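Long-range contact in isocitrate dehydrogenase [NAD] subunit 1 (Saccharomyces cerevisiae, PDB 3BLX), which takes part, in an octamer of two kinds of subunit, in the NAD-dependent oxidative decarboxylation of isocitrate to 2-oxoglutarate in the mitochondrial citric acid cycle: residues 166-171 and 204-209. Residues are numbered along the deposited sequence; the frame is centred on the assembly and turned at random.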
# COMPACT_ATOMS: atom_id res chain seq x y z
N ALA E 166 0.18 24.94 11.36
CA ALA E 166 0.23 26.29 11.89
C ALA E 166 0.67 26.32 13.36
O ALA E 166 1.53 27.12 13.75
CB ALA E 166 -1.12 26.99 11.74
N PHE E 167 0.11 25.43 14.17
CA PHE E 167 0.46 25.41 15.58
C PHE E 167 1.87 24.92 15.78
O PHE E 167 2.61 25.51 16.58
CB PHE E 167 -0.54 24.57 16.36
CG PHE E 167 -1.85 25.26 16.55
CD1 PHE E 167 -1.93 26.45 17.25
CD2 PHE E 167 -3.01 24.72 16.03
CE1 PHE E 167 -3.14 27.10 17.45
CE2 PHE E 167 -4.23 25.36 16.22
CZ PHE E 167 -4.30 26.56 16.93
N ASP E 168 2.27 23.87 15.06
CA ASP E 168 3.65 23.38 15.15
C ASP E 168 4.66 24.44 14.76
O ASP E 168 5.78 24.44 15.25
CB ASP E 168 3.85 22.15 14.29
CG ASP E 168 3.26 20.89 14.91
OD1 ASP E 168 3.18 20.81 16.16
OD2 ASP E 168 2.88 19.97 14.13
N PHE E 169 4.23 25.35 13.91
CA PHE E 169 5.10 26.41 13.38
C PHE E 169 5.22 27.54 14.40
O PHE E 169 6.29 28.07 14.62
CB PHE E 169 4.49 26.94 12.08
CG PHE E 169 5.40 27.82 11.29
CD1 PHE E 169 5.40 29.20 11.50
CD2 PHE E 169 6.21 27.28 10.29
CE1 PHE E 169 6.22 30.03 10.75
CE2 PHE E 169 7.03 28.09 9.54
CZ PHE E 169 7.04 29.48 9.77
N ALA E 170 4.10 27.89 15.00
CA ALA E 170 4.09 28.84 16.09
C ALA E 170 4.97 28.35 17.24
O ALA E 170 5.76 29.12 17.76
CB ALA E 170 2.65 29.09 16.57
N LYS E 171 4.85 27.08 17.61
CA LYS E 171 5.72 26.45 18.63
C LYS E 171 7.19 26.62 18.27
O LYS E 171 7.98 27.11 19.06
CB LYS E 171 5.41 24.94 18.75
CG LYS E 171 5.51 24.34 20.17
CD LYS E 171 4.19 24.58 20.95
CE LYS E 171 4.16 23.90 22.34
NZ LYS E 171 2.92 24.26 23.14
N LYS E 204 -6.95 21.63 22.85
CA LYS E 204 -6.60 20.27 23.25
C LYS E 204 -5.13 19.94 23.06
O LYS E 204 -4.54 19.27 23.88
CB LYS E 204 -7.47 19.22 22.55
CG LYS E 204 -8.97 19.40 22.78
CD LYS E 204 -9.80 18.33 22.07
CE LYS E 204 -11.30 18.67 22.13
NZ LYS E 204 -12.12 17.84 21.20
N GLU E 205 -4.53 20.41 21.97
CA GLU E 205 -3.16 19.97 21.66
C GLU E 205 -2.07 21.05 21.84
O GLU E 205 -0.88 20.72 21.90
CB GLU E 205 -3.08 19.36 20.25
CG GLU E 205 -4.15 18.32 19.92
CD GLU E 205 -3.91 17.63 18.56
OE1 GLU E 205 -2.77 17.70 18.02
OE2 GLU E 205 -4.86 17.01 18.03
N TYR E 206 -2.47 22.31 21.91
CA TYR E 206 -1.49 23.41 22.01
C TYR E 206 -1.98 24.49 22.98
O TYR E 206 -2.42 25.57 22.57
CB TYR E 206 -1.20 24.00 20.61
CG TYR E 206 -0.70 22.98 19.58
CD1 TYR E 206 -1.59 22.23 18.82
CD2 TYR E 206 0.67 22.78 19.37
CE1 TYR E 206 -1.15 21.30 17.90
CE2 TYR E 206 1.13 21.85 18.43
CZ TYR E 206 0.21 21.11 17.70
OH TYR E 206 0.66 20.17 16.77
N PRO E 207 -1.94 24.19 24.28
CA PRO E 207 -2.62 25.07 25.25
C PRO E 207 -1.82 26.35 25.49
O PRO E 207 -2.41 27.41 25.79
CB PRO E 207 -2.66 24.22 26.53
CG PRO E 207 -2.22 22.80 26.09
CD PRO E 207 -1.32 23.01 24.92
N ASP E 208 -0.50 26.24 25.32
CA ASP E 208 0.44 27.36 25.49
C ASP E 208 0.31 28.44 24.42
O ASP E 208 0.94 29.50 24.50
CB ASP E 208 1.88 26.83 25.49
CG ASP E 208 2.17 25.89 26.65
OD1 ASP E 208 1.34 25.83 27.58
OD2 ASP E 208 3.24 25.21 26.62
N ILE E 209 -0.52 28.17 23.41
CA ILE E 209 -0.73 29.09 22.31
C ILE E 209 -2.16 29.64 22.27
O ILE E 209 -3.14 28.88 22.32
CB ILE E 209 -0.36 28.45 20.97
CG1 ILE E 209 1.13 28.15 20.94
CG2 ILE E 209 -0.74 29.38 19.83
CD1 ILE E 209 1.56 27.40 19.72
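Tyr206, the first residue to leave helical geometry after helix 190-205, lays its ring against helix 156-172. Phe167 CB sits 3.4 Å from the centroid of the Tyr206 ring, almost on its normal, so the main aromatic contact is a CH-pi one. The Phe167 ring itself is displaced from that of Tyr206: the planes are nearly parallel, at 16°, yet barely overlap. At the far end Tyr206 OH donates a hydrogen bond to Asp168 OD1 (2.7 Å), approaching from above the carboxylate plane, which stands at 72° to the ring. Both helices precede neighbouring parallel strands (177-182 and 210-215) of the mixed central sheet of the isocitrate/isopropylmalate dehydrogenase fold, helix 190-205 forming the beta-alpha-beta crossover between them, and a type I turn, Tyr206 to Ile209, leads the chain into strand 210-215. Ile209 ends this turn buried, its CD1 3.7 Å from Ala170 CB and its CG2 at the edge of the Phe167 ring; Phe167, Ala170 and Ile209 all touch Val178 of strand 177-182. On the solvent side, Lys171 bends at chi2 (83°), runs past Ile209 CD1 and reaches with NZ for Asp208 OD2, a long salt bridge of 3.6 Å to a poorly ordered carboxylate.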